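Local coordinates for carbohydrate binding module family 33 and 10 domain protein (Teredinibacter turnerae, PDB 6RW7) that probably cleaves cellulose oxidatively as the copper-dependent AA10 lytic polysaccharide monooxygenase domain of a longer protein, at residues 49-57 and 190-198; 91-102 and 163-174. All coordinates share one frame; numbering follows the deposited sequence. Where two conformers were deposited one is given.

Interaction 1: residues 49-57 and 190-198; sequences MSVVAHHEG and HTYERFFSC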
loop_
_atom_site.group_PDB
_atom_site.type_symbol
_atom_site.label_atom_id
_atom_site.label_comp_id
_atom_site.label_asym_id
_atom_site.label_seq_id
_atom_site.Cartn_x
_atom_site.Cartn_y
_atom_site.Cartn_z
ATOM N N MET A 49 -6.619 8.202 -2.050
ATOM C CA MET A 49 -7.128 7.606 -0.786
ATOM C C MET A 49 -8.187 6.531 -1.060
ATOM O O MET A 49 -8.803 6.043 -0.100
ATOM C CB MET A 49 -7.704 8.687 0.128
ATOM C CG MET A 49 -8.980 9.327 -0.332
ATOM S SD MET A 49 -8.893 10.383 -1.811
ATOM C CE MET A 49 -7.883 11.736 -1.201
ATOM N N SER A 50 -8.420 6.191 -2.322
ATOM C CA SER A 50 -9.627 5.423 -2.711
ATOM C C SER A 50 -9.273 4.160 -3.482
ATOM O O SER A 50 -10.023 3.826 -4.401
ATOM C CB SER A 50 -10.552 6.300 -3.498
ATOM O OG SER A 50 -10.789 7.514 -2.802
ATOM N N VAL A 51 -8.184 3.479 -3.126
ATOM C CA VAL A 51 -7.920 2.144 -3.725
ATOM C C VAL A 51 -8.686 1.152 -2.852
ATOM O O VAL A 51 -8.226 0.866 -1.733
ATOM C CB VAL A 51 -6.427 1.801 -3.834
ATOM C CG1 VAL A 51 -6.290 0.523 -4.630
ATOM C CG2 VAL A 51 -5.620 2.914 -4.489
ATOM N N VAL A 52 -9.860 0.713 -3.311
ATOM C CA VAL A 52 -10.907 0.163 -2.409
ATOM C C VAL A 52 -11.633 -1.031 -3.020
ATOM O O VAL A 52 -11.837 -1.078 -4.254
ATOM C CB VAL A 52 -11.903 1.267 -1.982
ATOM C CG1 VAL A 52 -12.708 1.806 -3.150
ATOM C CG2 VAL A 52 -12.811 0.824 -0.843
ATOM N N ALA A 53 -12.027 -1.937 -2.131
ATOM C CA ALA A 53 -12.921 -3.060 -2.454
ATOM C C ALA A 53 -13.797 -3.344 -1.245
ATOM O O ALA A 53 -13.596 -2.736 -0.183
ATOM C CB ALA A 53 -12.102 -4.265 -2.851
ATOM N N HIS A 54 -14.720 -4.295 -1.383
ATOM C CA HIS A 54 -15.587 -4.732 -0.279
ATOM C C HIS A 54 -15.521 -6.249 -0.207
ATOM O O HIS A 54 -16.442 -6.900 -0.674
ATOM C CB HIS A 54 -17.014 -4.214 -0.468
ATOM C CG HIS A 54 -17.083 -2.737 -0.381
ATOM N ND1 HIS A 54 -16.880 -1.932 -1.478
ATOM C CD2 HIS A 54 -17.296 -1.923 0.671
ATOM C CE1 HIS A 54 -16.936 -0.668 -1.100
ATOM N NE2 HIS A 54 -17.230 -0.643 0.210
ATOM N N HIS A 55 -14.437 -6.758 0.357
ATOM C CA HIS A 55 -14.200 -8.210 0.514
ATOM C C HIS A 55 -13.019 -8.405 1.451
ATOM O O HIS A 55 -12.540 -7.405 2.031
ATOM C CB HIS A 55 -14.020 -8.877 -0.847
ATOM C CG HIS A 55 -12.899 -8.345 -1.664
ATOM N ND1 HIS A 55 -11.598 -8.156 -1.166
ATOM C CD2 HIS A 55 -12.871 -7.967 -2.957
ATOM C CE1 HIS A 55 -10.848 -7.705 -2.145
ATOM N NE2 HIS A 55 -11.594 -7.567 -3.248
ATOM N N GLU A 56 -12.616 -9.647 1.646
ATOM C CA GLU A 56 -11.650 -10.053 2.697
ATOM C C GLU A 56 -10.186 -9.926 2.229
ATOM O O GLU A 56 -9.283 -10.265 3.006
ATOM C CB GLU A 56 -11.990 -11.480 3.119
ATOM C CG GLU A 56 -13.325 -11.605 3.846
ATOM C CD GLU A 56 -13.818 -13.050 3.895
ATOM O OE1 GLU A 56 -14.221 -13.576 2.837
ATOM O OE2 GLU A 56 -13.768 -13.649 4.987
ATOM N N GLY A 57 -9.929 -9.431 1.027
ATOM C CA GLY A 57 -8.567 -9.153 0.558
ATOM C C GLY A 57 -7.814 -10.405 0.156
ATOM O O GLY A 57 -8.417 -11.493 0.007
ATOM N N HIS A 190 -19.451 -5.568 8.610
ATOM C CA HIS A 190 -20.605 -4.657 8.376
ATOM C C HIS A 190 -20.536 -4.135 6.926
ATOM O O HIS A 190 -21.592 -3.998 6.288
ATOM C CB HIS A 190 -20.647 -3.496 9.374
ATOM C CG HIS A 190 -21.901 -2.691 9.285
ATOM N ND1 HIS A 190 -23.101 -3.151 9.789
ATOM C CD2 HIS A 190 -22.157 -1.490 8.725
ATOM C CE1 HIS A 190 -24.039 -2.250 9.555
ATOM N NE2 HIS A 190 -23.492 -1.227 8.917
ATOM N N THR A 191 -19.329 -3.820 6.444
ATOM C CA THR A 191 -19.070 -3.308 5.082
ATOM C C THR A 191 -18.084 -4.178 4.307
ATOM O O THR A 191 -18.098 -4.133 3.065
ATOM C CB THR A 191 -18.492 -1.883 5.098
ATOM O OG1 THR A 191 -17.160 -1.838 5.649
ATOM C CG2 THR A 191 -19.406 -0.905 5.810
ATOM N N TYR A 192 -17.153 -4.823 5.020
ATOM C CA TYR A 192 -15.951 -5.476 4.436
ATOM C C TYR A 192 -15.146 -4.488 3.596
ATOM O O TYR A 192 -14.322 -4.896 2.779
ATOM C CB TYR A 192 -16.296 -6.731 3.625
ATOM C CG TYR A 192 -16.455 -7.978 4.468
ATOM C CD1 TYR A 192 -15.447 -8.418 5.306
ATOM C CD2 TYR A 192 -17.643 -8.686 4.471
ATOM C CE1 TYR A 192 -15.598 -9.556 6.092
ATOM C CE2 TYR A 192 -17.800 -9.836 5.227
ATOM C CZ TYR A 192 -16.781 -10.270 6.053
ATOM O OH TYR A 192 -16.987 -11.387 6.823
ATOM N N GLU A 193 -15.310 -3.196 3.820
ATOM C CA GLU A 193 -14.567 -2.208 3.001
ATOM C C GLU A 193 -13.083 -2.314 3.355
ATOM O O GLU A 193 -12.741 -2.441 4.538
ATOM C CB GLU A 193 -15.102 -0.807 3.259
ATOM C CG GLU A 193 -14.538 0.235 2.342
ATOM C CD GLU A 193 -15.314 1.520 2.429
ATOM O OE1 GLU A 193 -15.006 2.332 3.315
ATOM O OE2 GLU A 193 -16.314 1.631 1.678
ATOM N N ARG A 194 -12.256 -2.314 2.331
ATOM C CA ARG A 194 -10.809 -2.619 2.452
ATOM C C ARG A 194 -10.045 -1.674 1.532
ATOM O O ARG A 194 -10.483 -1.461 0.394
ATOM C CB ARG A 194 -10.565 -4.076 2.064
ATOM C CG ARG A 194 -9.133 -4.568 2.248
ATOM C CD ARG A 194 -9.063 -6.078 1.999
ATOM N NE ARG A 194 -9.822 -6.743 3.057
ATOM C CZ ARG A 194 -9.330 -7.214 4.201
ATOM N NH1 ARG A 194 -8.025 -7.274 4.443
ATOM N NH2 ARG A 194 -10.165 -7.634 5.133
ATOM N N PHE A 195 -8.935 -1.127 2.023
ATOM C CA PHE A 195 -8.088 -0.188 1.260
ATOM C C PHE A 195 -6.720 -0.813 1.056
ATOM O O PHE A 195 -6.284 -1.638 1.891
ATOM C CB PHE A 195 -8.005 1.157 1.976
ATOM C CG PHE A 195 -9.353 1.813 2.044
ATOM C CD1 PHE A 195 -10.190 1.563 3.114
ATOM C CD2 PHE A 195 -9.792 2.635 1.013
ATOM C CE1 PHE A 195 -11.459 2.120 3.142
ATOM C CE2 PHE A 195 -11.067 3.172 1.033
ATOM C CZ PHE A 195 -11.892 2.903 2.093
ATOM N N PHE A 196 -6.118 -0.501 -0.078
ATOM C CA PHE A 196 -4.875 -1.139 -0.553
ATOM C C PHE A 196 -3.789 -0.093 -0.753
ATOM O O PHE A 196 -4.062 0.974 -1.235
ATOM C CB PHE A 196 -5.129 -1.907 -1.855
ATOM C CG PHE A 196 -6.230 -2.916 -1.726
ATOM C CD1 PHE A 196 -7.550 -2.555 -1.946
ATOM C CD2 PHE A 196 -5.950 -4.205 -1.317
ATOM C CE1 PHE A 196 -8.559 -3.485 -1.788
ATOM C CE2 PHE A 196 -6.963 -5.139 -1.161
ATOM C CZ PHE A 196 -8.267 -4.765 -1.391
ATOM N N SER A 197 -2.552 -0.449 -0.432
ATOM C CA SER A 197 -1.426 0.500 -0.542
ATOM C C SER A 197 -0.134 -0.270 -0.792
ATOM O O SER A 197 0.148 -1.230 -0.052
ATOM C CB SER A 197 -1.378 1.363 0.682
ATOM O OG SER A 197 -0.517 2.486 0.530
ATOM N N CYS A 198 0.598 0.101 -1.838
ATOM C CA CYS A 198 1.928 -0.464 -2.160
ATOM C C CYS A 198 3.039 0.501 -1.753
ATOM O O CYS A 198 2.902 1.704 -1.982
ATOM C CB CYS A 198 2.058 -0.754 -3.645
ATOM S SG CYS A 198 1.240 -2.308 -4.078
HETATM O O HOH W 1 -12.596 -6.035 4.860
HETATM O O HOH W 2 -13.941 -12.372 7.474
#
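The side chain of Arg194 starts out extended (chi1 -175°) and bends at chi3 (-66°), which folds the guanidinium back over the loop that follows strand 52-54. There His55 O comes in at the edge of the guanidinium, a little out of its plane, and takes a nearly straight bond from NE at 3.0 Å, while Glu56 O sits over one face, above its centre. Water 1 accepts from Arg194 NH2 and lies 3.1 Å from His55 O, to which it may donate. The far end of Arg194 also forms salt bridges with Glu184 and Glu113. Its CD packs at 3.4 Å from CA of Gly57, whose backbone N is tied down by His55 ND1.

On the sheet face that carries Val52 and His54, Glu193 is extended (chi1 -172°) and lies alongside His54. His54 NE2 gives its hydrogen to OE2 of Glu193 at 2.9 Å, on the anti lone pair, with the ring and carboxylate planes well apart. Each partner is held a second time, His54 ND1 by Glu73 and Glu193 OE1 by Arg187. Next along, Val52 CG2 reaches CE2 of the Phe195 ring at 3.5 Å. On the other face, the edge of Phe196 meets Ala53, its CE1 lying 3.8 Å from Ala53 CB, and Phe70 stacks on the same ring.

The backbones pair antiparallel: Ala53 and Arg194 exchange two hydrogen bonds, and Phe196 N reaches Val51 O. Strand 52-54 is joined in this way to strand 193-202 of the mixed sheet, beside the histidine-brace copper site typical of an AA10 LPMO: Phe195 is about 3 Å at nearest atoms from the copper(I) ion held by His1 and His107, and Glu193, near His107, belongs to the same copper-binding region.

Interaction 2: residues 91-102 and 163-174; sequences FNSGQQTFVWDI and NSHINVTCNVPS. With CU (copper (II) ion), chain C.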
loop_
_atom_site.group_PDB
_atom_site.type_symbol
_atom_site.label_atom_id
_atom_site.label_comp_id
_atom_site.label_asym_id
_atom_site.label_seq_id
_atom_site.Cartn_x
_atom_site.Cartn_y
_atom_site.Cartn_z
ATOM N N PHE A 91 15.035 1.413 3.381
ATOM C CA PHE A 91 14.267 0.729 4.425
ATOM C C PHE A 91 15.113 -0.369 5.031
ATOM O O PHE A 91 15.991 -0.894 4.349
ATOM C CB PHE A 91 12.980 0.194 3.817
ATOM C CG PHE A 91 11.851 -0.040 4.780
ATOM C CD1 PHE A 91 11.380 0.981 5.578
ATOM C CD2 PHE A 91 11.210 -1.262 4.840
ATOM C CE1 PHE A 91 10.321 0.779 6.451
ATOM C CE2 PHE A 91 10.151 -1.464 5.713
ATOM C CZ PHE A 91 9.693 -0.437 6.496
ATOM N N ASN A 92 14.765 -0.738 6.258
ATOM C CA ASN A 92 15.491 -1.774 7.022
ATOM C C ASN A 92 14.507 -2.899 7.384
ATOM O O ASN A 92 13.297 -2.680 7.496
ATOM C CB ASN A 92 16.169 -1.197 8.271
ATOM C CG ASN A 92 17.316 -0.234 8.002
ATOM O OD1 ASN A 92 18.151 -0.463 7.144
ATOM N ND2 ASN A 92 17.397 0.833 8.770
ATOM N N SER A 93 15.034 -4.096 7.525
ATOM C CA SER A 93 14.270 -5.254 8.022
ATOM C C SER A 93 14.129 -5.179 9.549
ATOM O O SER A 93 14.594 -4.200 10.207
ATOM C CB SER A 93 14.911 -6.532 7.561
ATOM O OG SER A 93 16.145 -6.703 8.222
ATOM N N GLY A 94 13.410 -6.139 10.104
ATOM C CA GLY A 94 13.164 -6.212 11.548
ATOM C C GLY A 94 11.965 -5.386 11.957
ATOM O O GLY A 94 11.118 -5.072 11.104
ATOM N N GLN A 95 11.879 -5.000 13.226
ATOM C CA GLN A 95 10.688 -4.298 13.761
ATOM C C GLN A 95 10.585 -2.923 13.090
ATOM O O GLN A 95 11.534 -2.125 13.212
ATOM C CB GLN A 95 10.756 -4.193 15.284
ATOM C CG GLN A 95 10.683 -5.543 15.987
ATOM C CD GLN A 95 9.317 -6.171 15.894
ATOM O OE1 GLN A 95 9.126 -7.215 15.274
ATOM N NE2 GLN A 95 8.345 -5.530 16.525
ATOM N N GLN A 96 9.463 -2.662 12.419
ATOM C CA GLN A 96 9.197 -1.357 11.763
ATOM C C GLN A 96 7.743 -0.981 12.045
ATOM O O GLN A 96 6.896 -1.884 12.107
ATOM C CB GLN A 96 9.467 -1.390 10.253
ATOM C CG GLN A 96 10.899 -1.762 9.838
ATOM C CD GLN A 96 11.971 -0.826 10.351
ATOM O OE1 GLN A 96 11.706 0.346 10.587
ATOM N NE2 GLN A 96 13.186 -1.340 10.542
ATOM N N THR A 97 7.466 0.311 12.156
ATOM C CA THR A 97 6.091 0.843 12.290
ATOM C C THR A 97 5.613 1.327 10.923
ATOM O O THR A 97 6.296 2.158 10.290
ATOM C CB THR A 97 5.979 1.916 13.373
ATOM O OG1 THR A 97 6.431 1.296 14.573
ATOM C CG2 THR A 97 4.555 2.388 13.562
ATOM N N PHE A 98 4.456 0.841 10.495
ATOM C CA PHE A 98 3.774 1.316 9.268
ATOM C C PHE A 98 2.645 2.249 9.688
ATOM O O PHE A 98 1.903 1.901 10.598
ATOM C CB PHE A 98 3.218 0.148 8.456
ATOM C CG PHE A 98 4.281 -0.702 7.825
ATOM C CD1 PHE A 98 4.906 -1.711 8.544
ATOM C CD2 PHE A 98 4.689 -0.467 6.525
ATOM C CE1 PHE A 98 5.932 -2.449 7.972
ATOM C CE2 PHE A 98 5.681 -1.238 5.946
ATOM C CZ PHE A 98 6.320 -2.204 6.678
ATOM N N VAL A 99 2.539 3.398 9.054
ATOM C CA VAL A 99 1.540 4.430 9.418
ATOM C C VAL A 99 0.536 4.519 8.277
ATOM O O VAL A 99 0.910 4.974 7.149
ATOM C CB VAL A 99 2.216 5.778 9.680
ATOM C CG1 VAL A 99 1.172 6.811 10.060
ATOM C CG2 VAL A 99 3.303 5.683 10.751
ATOM N N TRP A 100 -0.691 4.103 8.548
ATOM C CA TRP A 100 -1.820 4.363 7.623
ATOM C C TRP A 100 -2.369 5.742 7.956
ATOM O O TRP A 100 -2.764 5.968 9.119
ATOM C CB TRP A 100 -2.906 3.315 7.758
ATOM C CG TRP A 100 -2.615 2.023 7.066
ATOM C CD1 TRP A 100 -1.830 0.984 7.478
ATOM C CD2 TRP A 100 -3.106 1.659 5.778
ATOM N NE1 TRP A 100 -1.832 -0.013 6.542
ATOM C CE2 TRP A 100 -2.632 0.361 5.502
ATOM C CE3 TRP A 100 -3.937 2.287 4.854
ATOM C CZ2 TRP A 100 -2.954 -0.304 4.318
ATOM C CZ3 TRP A 100 -4.251 1.627 3.681
ATOM C CH2 TRP A 100 -3.745 0.358 3.413
ATOM N N ASP A 101 -2.481 6.610 6.958
ATOM C CA ASP A 101 -3.265 7.850 7.096
ATOM C C ASP A 101 -4.700 7.530 6.721
ATOM O O ASP A 101 -4.934 7.080 5.588
ATOM C CB ASP A 101 -2.774 8.993 6.209
ATOM C CG ASP A 101 -3.661 10.208 6.423
ATOM O OD1 ASP A 101 -4.726 10.262 5.825
ATOM O OD2 ASP A 101 -3.335 11.020 7.262
ATOM N N ILE A 102 -5.628 7.731 7.642
ATOM C CA ILE A 102 -7.072 7.486 7.376
ATOM C C ILE A 102 -7.851 8.798 7.559
ATOM O O ILE A 102 -9.067 8.746 7.675
ATOM C CB ILE A 102 -7.595 6.295 8.223
ATOM C CG1 ILE A 102 -7.716 6.605 9.722
ATOM C CG2 ILE A 102 -6.743 5.049 7.994
ATOM C CD1 ILE A 102 -8.498 5.540 10.469
ATOM N N ASN A 163 -3.968 12.585 14.727
ATOM C CA ASN A 163 -3.473 12.652 13.326
ATOM C C ASN A 163 -4.376 11.875 12.366
ATOM O O ASN A 163 -4.107 11.946 11.164
ATOM C CB ASN A 163 -2.047 12.136 13.226
ATOM C CG ASN A 163 -1.062 13.093 13.856
ATOM O OD1 ASN A 163 -0.955 14.230 13.405
ATOM N ND2 ASN A 163 -0.366 12.659 14.897
ATOM N N SER A 164 -5.394 11.177 12.858
ATOM C CA SER A 164 -6.207 10.218 12.062
ATOM C C SER A 164 -5.274 9.209 11.401
ATOM O O SER A 164 -5.337 9.040 10.167
ATOM C CB SER A 164 -7.040 10.912 11.019
ATOM O OG SER A 164 -7.990 11.751 11.638
ATOM N N HIS A 165 -4.423 8.567 12.191
ATOM C CA HIS A 165 -3.486 7.525 11.728
ATOM C C HIS A 165 -3.769 6.212 12.453
ATOM O O HIS A 165 -4.200 6.221 13.622
ATOM C CB HIS A 165 -2.026 7.909 11.965
ATOM C CG HIS A 165 -1.502 9.007 11.107
ATOM N ND1 HIS A 165 -0.217 9.473 11.264
ATOM C CD2 HIS A 165 -2.072 9.717 10.109
ATOM C CE1 HIS A 165 -0.006 10.435 10.380
ATOM N NE2 HIS A 165 -1.125 10.581 9.656
ATOM N N ILE A 166 -3.491 5.102 11.777
ATOM C CA ILE A 166 -3.336 3.784 12.443
ATOM C C ILE A 166 -1.862 3.413 12.344
ATOM O O ILE A 166 -1.321 3.413 11.223
ATOM C CB ILE A 166 -4.230 2.698 11.823
ATOM C CG1 ILE A 166 -5.719 3.023 11.945
ATOM C CG2 ILE A 166 -3.886 1.346 12.412
ATOM C CD1 ILE A 166 -6.632 2.138 11.120
ATOM N N ASN A 167 -1.218 3.123 13.474
ATOM C CA ASN A 167 0.198 2.704 13.520
ATOM C C ASN A 167 0.236 1.195 13.788
ATOM O O ASN A 167 -0.382 0.747 14.767
ATOM C CB ASN A 167 0.976 3.465 14.593
ATOM C CG ASN A 167 0.896 4.969 14.460
ATOM O OD1 ASN A 167 0.941 5.508 13.350
ATOM N ND2 ASN A 167 0.792 5.664 15.589
ATOM N N VAL A 168 0.873 0.430 12.910
ATOM C CA VAL A 168 1.001 -1.036 13.081
ATOM C C VAL A 168 2.482 -1.351 13.167
ATOM O O VAL A 168 3.206 -0.953 12.247
ATOM C CB VAL A 168 0.438 -1.849 11.910
ATOM C CG1 VAL A 168 0.284 -3.311 12.291
ATOM C CG2 VAL A 168 -0.813 -1.301 11.299
ATOM N N THR A 169 2.891 -2.155 14.139
ATOM C CA THR A 169 4.294 -2.607 14.261
ATOM C C THR A 169 4.408 -4.014 13.683
ATOM O O THR A 169 3.592 -4.882 14.046
ATOM C CB THR A 169 4.748 -2.469 15.714
ATOM O OG1 THR A 169 4.561 -1.096 16.050
ATOM C CG2 THR A 169 6.191 -2.871 15.899
ATOM N N CYS A 170 5.383 -4.223 12.804
ATOM C CA CYS A 170 5.543 -5.478 12.043
ATOM C C CYS A 170 7.004 -5.901 12.118
ATOM O O CYS A 170 7.876 -5.027 12.188
ATOM C CB CYS A 170 5.164 -5.299 10.577
ATOM S SG CYS A 170 3.415 -4.941 10.242
ATOM N N ASN A 171 7.246 -7.202 12.012
ATOM C CA ASN A 171 8.602 -7.760 11.806
ATOM C C ASN A 171 8.823 -7.899 10.296
ATOM O O ASN A 171 8.316 -8.859 9.700
ATOM C CB ASN A 171 8.740 -9.105 12.520
ATOM C CG ASN A 171 10.118 -9.703 12.388
ATOM O OD1 ASN A 171 11.103 -8.989 12.207
ATOM N ND2 ASN A 171 10.187 -11.023 12.454
ATOM N N VAL A 172 9.568 -6.977 9.702
ATOM C CA VAL A 172 9.841 -6.989 8.247
ATOM C C VAL A 172 10.904 -8.036 7.965
ATOM O O VAL A 172 11.949 -8.027 8.602
ATOM C CB VAL A 172 10.248 -5.590 7.770
ATOM C CG1 VAL A 172 10.554 -5.593 6.286
ATOM C CG2 VAL A 172 9.155 -4.567 8.065
ATOM N N PRO A 173 10.647 -8.967 7.021
ATOM C CA PRO A 173 11.632 -9.984 6.662
ATOM C C PRO A 173 12.928 -9.386 6.120
ATOM O O PRO A 173 12.920 -8.300 5.534
ATOM C CB PRO A 173 10.932 -10.796 5.561
ATOM C CG PRO A 173 9.460 -10.583 5.804
ATOM C CD PRO A 173 9.372 -9.163 6.313
ATOM N N SER A 174 14.014 -10.125 6.296
ATOM C CA SER A 174 15.332 -9.744 5.752
ATOM C C SER A 174 15.205 -9.719 4.237
ATOM O O SER A 174 14.688 -10.697 3.641
ATOM C CB SER A 174 16.435 -10.689 6.129
ATOM O OG SER A 174 16.612 -10.732 7.532
HETATM CU CU CU C . -1.176 11.888 8.159
HETATM O O HOH W 3 -2.438 13.161 9.409
#
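Phe91 starts the contact, its CE2 4.0 Å from Val172 CG2, and CB of Ser93 comes up against the carbonyl of Pro173. Gly94 exchanges two backbone bonds with Val172, and after the corner at Gln95 the ladder continues: Gln96 pairs with Cys170, Phe98 with Val168 and Trp100 with Ile166, two bonds each. Gln96 turns its amide back on its own loop, where NE2 donates to Ser93 O, while its CG touches Val172 CG2.

Thr97 faces the opposite way from Gln96, and its OG1 has a weak hydrogen bond, 3.4 Å, with OG1 of Thr169. At Phe98 the ring swings over the buried face; CE1 lies 3.9 Å from Cys170 CB, and the sulfur, in disulfide with Cys142, stands obliquely to the ring. Val99 returns to the face of Thr97, pressing CG1 to within 3.2 Å of His165 ND1 and both methyls against OD1 of Asn167, whose ND2 is hydrogen-bonded to Glu158. Trp100 packs on Leu114 of strand 111-118 and Ala183 of strand 178-187.

Asp101 extends its carboxylate (chi1 179°) to the edge of the His165 ring, and both bind the same copper(II) ion, Asp101 OD2 at 2.5 Å and His165 NE2 at 2.0 Å, while OD1 is hydrogen-bonded to Ser103. Glu5 and water 3, which donates to Asn163 O, complete its coordination. Asn163 CB covers one face of the imidazole. Ile102 closes the walk with its N bonded to Ser164 O and CD1 3.9 Å from Ile166 CD1.

Chemically, OD2 and NE2 approach each other as two ligands of one metal rather than as a hydrogen-bonded pair, and two carboxylates around the ion would probably offset its positive charge.

How the interactions relate
From the N terminus, residues 49-57 come first and wait until residues 190-198 for their partner, so interaction 1 closes the longer loop. Within it, residues 91-102 pair with 163-174, and interaction 2 closes a shorter loop wholly nested in the first; the two do not cross. Interaction 1 adds strand 52-54 to the mixed sheet through strand 193-202, whereas interaction 2 joins the two central strands of the four-stranded antiparallel sheet. The sheets pack face to face in the manner of an LPMO beta-sandwich: Trp100 of interaction 2 sets CH2 3.6 Å from O of Phe195 in interaction 1, although the two centres are about 18 Å apart.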